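Local structure of protein-tyrosine-phosphatase PTP1 (Arabidopsis thaliana, 6KRW) at residues S45-L48 against L49-V53; E218-K221 against R222-V226; V271-F274 against R275-R278. The protein removes phosphate from phosphotyrosine in proteins, acting on MAP kinases such as MPK6 and so modulating plant defence responses. All coordinates share one frame; numbering follows the deposited sequence.

Interaction 1. Residues S45-L48 against L49-V53; sequences SELL and LNSTV
Asn-50 folds its amide back over the turn of helix that precedes it, so that OD1 lies 3.2 Å from CA of Leu-47. The first torsion makes this possible: CG sits between the backbone N and the carbonyl carbon (chi1 65°), which brings the end of the short side chain close to Glu-46 and Leu-47. Asparagine suits the place because its two ends do different work. OD1 accepts a hydrogen bond from OG of Ser-51 at 2.9 Å, tilted 28° from the amide's carbonyl plane, while ND2 gives a weak bond to a water that donates to OE1 of Glu-46 at 2.7 Å. The small serine hydroxyl also reaches Pro-70 O, weakly. Glu-46 meets that water with an extended chain, and its other oxygen, OE2, is bonded to N of Trp-43. Buried, apolar Leu-47 slants across Asn-50, its CD2 3.6 Å from OD1 of Asn-50 and equally near OG of Ser-51. In the backbone, the carbonyl O of Glu-46 accepts from N of both Leu-49 and Asn-50, and Ser-51 N bonds to Leu-47 O where the chain leaves helical angles. Thr-52, with CG2 3.7 Å from Leu-48 O, turns its hydroxyl to Asp-72. The segment joins the short helix 47-50 to the weakly bonded helix 52-55, lying against the loop of Val-69, Pro-70, Phe-71 and Asp-72 ahead of strand 75-77.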
loop_
_atom_site.group_PDB
_atom_site.type_symbol
_atom_site.label_atom_id
_atom_site.label_comp_id
_atom_site.label_asym_id
_atom_site.label_seq_id
_atom_site.Cartn_x
_atom_site.Cartn_y
_atom_site.Cartn_z
ATOM N N SER A 45 12.650 -17.979 -10.108
ATOM C CA SER A 45 12.614 -18.405 -11.530
ATOM C C SER A 45 11.194 -18.352 -12.089
ATOM O O SER A 45 11.065 -18.214 -13.337
ATOM C CB SER A 45 13.207 -19.770 -11.696
ATOM O OG SER A 45 12.466 -20.727 -10.961
ATOM N N GLU A 46 10.172 -18.431 -11.241
ATOM C CA GLU A 46 8.775 -18.371 -11.724
ATOM C C GLU A 46 8.506 -17.029 -12.387
ATOM O O GLU A 46 7.619 -16.927 -13.258
ATOM C CB GLU A 46 7.799 -18.682 -10.603
ATOM C CG GLU A 46 7.953 -20.087 -10.049
ATOM C CD GLU A 46 6.974 -20.478 -8.974
ATOM O OE1 GLU A 46 5.760 -20.563 -9.280
ATOM O OE2 GLU A 46 7.421 -20.668 -7.810
ATOM N N LEU A 47 9.188 -15.963 -11.942
ATOM C CA LEU A 47 8.962 -14.616 -12.508
ATOM C C LEU A 47 9.311 -14.585 -13.995
ATOM O O LEU A 47 8.744 -13.760 -14.717
ATOM C CB LEU A 47 9.814 -13.594 -11.734
ATOM C CG LEU A 47 9.462 -13.470 -10.264
ATOM C CD1 LEU A 47 10.483 -12.581 -9.594
ATOM C CD2 LEU A 47 8.067 -12.926 -10.069
ATOM N N LEU A 48 10.204 -15.463 -14.473
ATOM C CA LEU A 48 10.565 -15.419 -15.907
ATOM C C LEU A 48 9.370 -15.815 -16.795
ATOM O O LEU A 48 9.389 -15.416 -17.951
ATOM C CB LEU A 48 11.702 -16.397 -16.180
ATOM C CG LEU A 48 12.989 -16.098 -15.433
ATOM C CD1 LEU A 48 13.993 -17.191 -15.729
ATOM C CD2 LEU A 48 13.512 -14.724 -15.819
ATOM N N LEU A 49 8.383 -16.481 -16.222
ATOM C CA LEU A 49 7.192 -16.916 -16.999
ATOM C C LEU A 49 5.947 -16.105 -16.642
ATOM O O LEU A 49 5.086 -15.952 -17.493
ATOM C CB LEU A 49 6.987 -18.418 -16.792
ATOM C CG LEU A 49 8.007 -19.295 -17.516
ATOM C CD1 LEU A 49 8.120 -20.655 -16.844
ATOM C CD2 LEU A 49 7.645 -19.448 -18.989
ATOM N N ASN A 50 5.842 -15.609 -15.412
ATOM C CA ASN A 50 4.606 -14.897 -15.006
ATOM C C ASN A 50 4.794 -13.377 -14.974
ATOM O O ASN A 50 3.780 -12.697 -14.795
ATOM C CB ASN A 50 4.025 -15.464 -13.714
ATOM C CG ASN A 50 4.919 -15.263 -12.504
ATOM O OD1 ASN A 50 5.748 -14.338 -12.472
ATOM N ND2 ASN A 50 4.771 -16.130 -11.519
ATOM N N SER A 51 6.012 -12.878 -15.182
ATOM C CA SER A 51 6.284 -11.422 -15.116
ATOM C C SER A 51 7.146 -11.033 -16.308
ATOM O O SER A 51 8.154 -10.369 -16.169
ATOM C CB SER A 51 6.906 -11.052 -13.773
ATOM O OG SER A 51 6.144 -11.511 -12.700
ATOM N N THR A 52 6.751 -11.454 -17.502
ATOM C CA THR A 52 7.587 -11.273 -18.707
ATOM C C THR A 52 7.804 -9.793 -19.024
ATOM O O THR A 52 8.887 -9.444 -19.511
ATOM C CB THR A 52 6.980 -12.009 -19.908
ATOM O OG1 THR A 52 5.726 -11.447 -20.273
ATOM C CG2 THR A 52 6.768 -13.471 -19.592
ATOM N N VAL A 53 6.800 -8.950 -18.828
ATOM C CA VAL A 53 6.965 -7.535 -19.246
ATOM C C VAL A 53 7.996 -6.866 -18.316
ATOM O O VAL A 53 8.861 -6.151 -18.819
ATOM C CB VAL A 53 5.620 -6.789 -19.269
ATOM C CG1 VAL A 53 5.825 -5.335 -19.644
ATOM C CG2 VAL A 53 4.685 -7.470 -20.249
HETATM O O HOH W 1 4.196 -19.187 -11.067
#

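Interaction 2. Residues E218-K221 against R222-V226; sequences EILK and RLYQV
Glu-218 and Arg-222 lie side by side and point the same way, forming an i to i+4 salt bridge along the helix. Arginine grips side-on: NE at 3.0 Å and NH1 at 3.1 Å both donate to OE2 of Glu-218, which lies at the guanidinium edge. The two flat groups are turned 51° apart; NE meets the anti lone pair of OE2, and NH1 comes from above the carboxylate plane. With chi1 at -175° the extended glutamate chain lies alongside Arg-222, and its OE1 is held by Thr-175. Leu-220 slants across the ring of Tyr-224, its CG 3.6 Å from CE1 of Tyr-224, while the carbonyl O of Leu-220 stands over one face of that ring, toward the rim. Tyrosine fits here because its ring covers the leucine and its hydroxyl reaches Glu-298, which also pairs with Lys-221 NZ. Ile-219 and Leu-223 run alongside each other, CG2 of Ile-219 being 4.1 Å from CD1 of Leu-223, and pack on Tyr-247. The C-terminal part of an amphipathic helix here runs into a type I turn from Leu-223 to Val-226, packing between helix 242-259 and the central sheet (Ile-131, Val-133) of the protein tyrosine phosphatase fold.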
loop_
_atom_site.group_PDB
_atom_site.type_symbol
_atom_site.label_atom_id
_atom_site.label_comp_id
_atom_site.label_asym_id
_atom_site.label_seq_id
_atom_site.Cartn_x
_atom_site.Cartn_y
_atom_site.Cartn_z
ATOM N N GLU A 218 -3.438 5.357 12.698
ATOM C CA GLU A 218 -3.934 6.699 12.329
ATOM C C GLU A 218 -4.070 6.815 10.805
ATOM O O GLU A 218 -5.017 7.464 10.340
ATOM C CB GLU A 218 -3.022 7.771 12.916
ATOM C CG GLU A 218 -3.570 9.153 12.653
ATOM C CD GLU A 218 -2.802 10.293 13.297
ATOM O OE1 GLU A 218 -2.304 10.123 14.414
ATOM O OE2 GLU A 218 -2.604 11.247 12.589
ATOM N N ILE A 219 -3.155 6.220 10.043
ATOM C CA ILE A 219 -3.309 6.245 8.557
ATOM C C ILE A 219 -4.661 5.617 8.204
ATOM O O ILE A 219 -5.431 6.219 7.457
ATOM C CB ILE A 219 -2.159 5.502 7.871
ATOM C CG1 ILE A 219 -0.792 6.098 8.205
ATOM C CG2 ILE A 219 -2.405 5.416 6.361
ATOM C CD1 ILE A 219 0.380 5.300 7.692
ATOM N N LEU A 220 -4.964 4.454 8.774
ATOM C CA LEU A 220 -6.252 3.794 8.451
ATOM C C LEU A 220 -7.423 4.665 8.901
ATOM O O LEU A 220 -8.406 4.811 8.148
ATOM C CB LEU A 220 -6.286 2.415 9.120
ATOM C CG LEU A 220 -7.622 1.681 9.037
ATOM C CD1 LEU A 220 -8.038 1.486 7.576
ATOM C CD2 LEU A 220 -7.534 0.334 9.747
ATOM N N LYS A 221 -7.315 5.275 10.083
ATOM C CA LYS A 221 -8.421 6.118 10.589
ATOM C C LYS A 221 -8.666 7.299 9.643
ATOM O O LYS A 221 -9.855 7.632 9.402
ATOM C CB LYS A 221 -8.092 6.603 11.991
ATOM C CG LYS A 221 -8.102 5.513 13.045
ATOM C CD LYS A 221 -7.683 6.024 14.414
ATOM C CE LYS A 221 -7.514 4.909 15.429
ATOM N NZ LYS A 221 -8.792 4.214 15.715
ATOM N N ARG A 222 -7.604 7.887 9.098
ATOM C CA ARG A 222 -7.776 9.030 8.159
ATOM C C ARG A 222 -8.388 8.556 6.836
ATOM O O ARG A 222 -9.038 9.343 6.156
ATOM C CB ARG A 222 -6.438 9.730 7.937
ATOM C CG ARG A 222 -5.952 10.470 9.175
ATOM C CD ARG A 222 -4.610 11.138 8.955
ATOM N NE ARG A 222 -4.235 11.893 10.156
ATOM C CZ ARG A 222 -4.722 13.067 10.496
ATOM N NH1 ARG A 222 -4.320 13.646 11.623
ATOM N NH2 ARG A 222 -5.609 13.652 9.711
ATOM N N LEU A 223 -8.209 7.279 6.501
ATOM C CA LEU A 223 -8.681 6.772 5.187
ATOM C C LEU A 223 -10.049 6.100 5.300
ATOM O O LEU A 223 -10.615 5.785 4.233
ATOM C CB LEU A 223 -7.638 5.818 4.609
ATOM C CG LEU A 223 -6.263 6.427 4.315
ATOM C CD1 LEU A 223 -5.377 5.407 3.601
ATOM C CD2 LEU A 223 -6.363 7.723 3.503
ATOM N N TYR A 224 -10.585 5.898 6.503
ATOM C CA TYR A 224 -11.948 5.318 6.632
ATOM C C TYR A 224 -12.948 6.129 5.802
ATOM O O TYR A 224 -13.886 5.516 5.227
ATOM C CB TYR A 224 -12.413 5.329 8.087
ATOM C CG TYR A 224 -11.872 4.242 8.988
ATOM C CD1 TYR A 224 -11.661 2.948 8.544
ATOM C CD2 TYR A 224 -11.636 4.500 10.331
ATOM C CE1 TYR A 224 -11.198 1.958 9.401
ATOM C CE2 TYR A 224 -11.170 3.524 11.197
ATOM C CZ TYR A 224 -10.954 2.243 10.732
ATOM O OH TYR A 224 -10.502 1.278 11.591
ATOM N N GLN A 225 -12.724 7.442 5.701
ATOM C CA GLN A 225 -13.685 8.411 5.108
ATOM C C GLN A 225 -13.601 8.400 3.578
ATOM O O GLN A 225 -14.508 8.948 2.941
ATOM C CB GLN A 225 -13.411 9.830 5.621
ATOM C CG GLN A 225 -13.091 9.890 7.106
ATOM C CD GLN A 225 -14.285 9.548 7.963
ATOM O OE1 GLN A 225 -15.430 9.790 7.588
ATOM N NE2 GLN A 225 -14.023 9.002 9.141
ATOM N N VAL A 226 -12.555 7.814 3.000
ATOM C CA VAL A 226 -12.273 7.976 1.552
ATOM C C VAL A 226 -13.030 6.885 0.811
ATOM O O VAL A 226 -12.704 5.716 0.957
ATOM C CB VAL A 226 -10.765 7.900 1.275
ATOM C CG1 VAL A 226 -10.470 8.076 -0.207
ATOM C CG2 VAL A 226 -9.987 8.911 2.114
HETATM O O HOH W 2 -12.113 8.065 10.867
#

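Interaction 3. Residues V271-F274 against R275-R278; sequences VALF and RKQR
The carbonyl O of Phe-274 is gripped by two backbone nitrogens, Arg-278 N at 2.8 Å and Gln-277 N at 2.9 Å. The first comes nearly along the C=O axis and the second from above the carbonyl plane, 65° out of it, near the end of the helix, before Arg-278 turns to an extended conformation. Arg-275 runs alongside Val-271, one turn earlier, both pointing the same way. Its chain is extended from CG to NE, with CG anti to the carbonyl carbon (chi1 -73°), so its methylenes pass over Val-271 O and its NE comes within 3.8 Å of CG1 of Val-271. The valine methyl thus packs against the end of the aliphatic stem, and the guanidinium is carried beyond it to the backbone oxygens of Met-281 and Val-282 and to Gln-38 OE1. A leucine in place of Arg-275 would probably leave those three acceptors without their donors and let the segment leading to Gln-283 shift. Leu-273 serves two neighbours with one methyl: CD1 lies 4.1 Å from CE of Lys-276 and 3.8 Å from NE2 of Gln-277, whose amide stretches past the leucine so that OE1 can take Lys-96 N. Phe-274 suits its buried place as a large apolar ring. Arg-278 sends its guanidinium to Ser-93, Asn-91 and the carbonyls of Ala-239 and Gly-240, which belong to the P-loop (signature HCSAGIGR) that carries the active-site cysteine and, as in related phosphatases, probably binds the substrate phosphate. The chemistry implies a division of labour: apolar groups seat the helix, while two arginines, each bonded through all three guanidinium nitrogens, probably help to hold the backbone of segments bordering the substrate site.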
loop_
_atom_site.group_PDB
_atom_site.type_symbol
_atom_site.label_atom_id
_atom_site.label_comp_id
_atom_site.label_asym_id
_atom_site.label_seq_id
_atom_site.Cartn_x
_atom_site.Cartn_y
_atom_site.Cartn_z
ATOM N N VAL A 271 -3.077 -12.928 3.324
ATOM C CA VAL A 271 -1.680 -12.719 2.883
ATOM C C VAL A 271 -1.364 -13.634 1.686
ATOM O O VAL A 271 -0.683 -13.208 0.783
ATOM C CB VAL A 271 -0.701 -12.878 4.055
ATOM C CG1 VAL A 271 0.733 -12.840 3.569
ATOM C CG2 VAL A 271 -0.916 -11.767 5.093
ATOM N N ALA A 272 -1.885 -14.867 1.685
ATOM C CA ALA A 272 -1.631 -15.753 0.531
ATOM C C ALA A 272 -2.267 -15.141 -0.729
ATOM O O ALA A 272 -1.661 -15.213 -1.801
ATOM C CB ALA A 272 -2.223 -17.121 0.809
ATOM N N LEU A 273 -3.468 -14.563 -0.592
ATOM C CA LEU A 273 -4.115 -13.900 -1.750
ATOM C C LEU A 273 -3.286 -12.710 -2.225
ATOM O O LEU A 273 -3.047 -12.523 -3.403
ATOM C CB LEU A 273 -5.522 -13.486 -1.387
ATOM C CG LEU A 273 -6.311 -12.776 -2.481
ATOM C CD1 LEU A 273 -6.381 -13.599 -3.770
ATOM C CD2 LEU A 273 -7.726 -12.499 -1.988
ATOM N N PHE A 274 -2.810 -11.926 -1.253
ATOM C CA PHE A 274 -1.940 -10.791 -1.635
ATOM C C PHE A 274 -0.709 -11.273 -2.389
ATOM O O PHE A 274 -0.285 -10.634 -3.348
ATOM C CB PHE A 274 -1.474 -10.018 -0.391
ATOM C CG PHE A 274 -2.467 -9.097 0.250
ATOM C CD1 PHE A 274 -3.786 -9.001 -0.162
ATOM C CD2 PHE A 274 -2.041 -8.286 1.289
ATOM C CE1 PHE A 274 -4.654 -8.090 0.441
ATOM C CE2 PHE A 274 -2.935 -7.426 1.910
ATOM C CZ PHE A 274 -4.216 -7.291 1.468
ATOM N N ARG A 275 -0.134 -12.387 -1.941
ATOM C CA ARG A 275 1.072 -12.941 -2.602
ATOM C C ARG A 275 0.763 -13.460 -4.024
ATOM O O ARG A 275 1.632 -13.386 -4.856
ATOM C CB ARG A 275 1.736 -13.972 -1.696
ATOM C CG ARG A 275 2.443 -13.341 -0.511
ATOM C CD ARG A 275 2.886 -14.388 0.466
ATOM N NE ARG A 275 3.734 -13.774 1.472
ATOM C CZ ARG A 275 4.616 -14.413 2.204
ATOM N NH1 ARG A 275 4.844 -15.701 2.044
ATOM N NH2 ARG A 275 5.340 -13.776 3.109
ATOM N N LYS A 276 -0.484 -13.859 -4.279
ATOM C CA LYS A 276 -0.897 -14.226 -5.655
ATOM C C LYS A 276 -1.030 -12.972 -6.506
ATOM O O LYS A 276 -1.069 -13.060 -7.742
ATOM C CB LYS A 276 -2.195 -15.029 -5.604
ATOM C CG LYS A 276 -2.055 -16.426 -5.021
ATOM C CD LYS A 276 -3.123 -17.393 -5.458
ATOM C CE LYS A 276 -4.541 -16.854 -5.387
ATOM N NZ LYS A 276 -5.528 -17.958 -5.226
ATOM N N GLN A 277 -1.027 -11.781 -5.854
ATOM C CA GLN A 277 -1.166 -10.494 -6.566
ATOM C C GLN A 277 0.136 -9.676 -6.600
ATOM O O GLN A 277 0.252 -8.841 -7.488
ATOM C CB GLN A 277 -2.326 -9.687 -5.968
ATOM C CG GLN A 277 -3.659 -10.443 -6.126
ATOM C CD GLN A 277 -4.871 -9.731 -5.578
ATOM O OE1 GLN A 277 -4.810 -8.576 -5.195
ATOM N NE2 GLN A 277 -6.032 -10.354 -5.620
ATOM N N ARG A 278 1.067 -9.953 -5.704
ATOM C CA ARG A 278 2.399 -9.306 -5.785
ATOM C C ARG A 278 3.341 -10.177 -4.957
ATOM O O ARG A 278 3.055 -10.443 -3.777
ATOM C CB ARG A 278 2.394 -7.840 -5.310
ATOM C CG ARG A 278 3.701 -7.127 -5.602
ATOM C CD ARG A 278 3.506 -5.635 -5.273
ATOM N NE ARG A 278 4.721 -4.814 -5.329
ATOM C CZ ARG A 278 5.300 -4.344 -6.416
ATOM N NH1 ARG A 278 4.800 -4.596 -7.623
ATOM N NH2 ARG A 278 6.393 -3.594 -6.331
#

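The three interactions follow one another along the chain within a single phosphatase domain. Interactions 1 and 2 lie on opposite sides of the chain's centre, their own centres about 35 Å apart. Interaction 3 is nearer to interaction 1, at about 16 Å between centres, than to interaction 2, at about 23 Å, and no two of them touch. Their relation runs through the active site. Between side chains, Arg-278 is about 3 Å from Ile-241 in the predicted substrate-binding stretch, Leu-47 about 9 Å from the same isoleucine, Arg-275 about 6 Å from Gln-283, and Ile-219 about 11 Å from the catalytic Cys-237. Interaction 3 is therefore the one that meets the site directly.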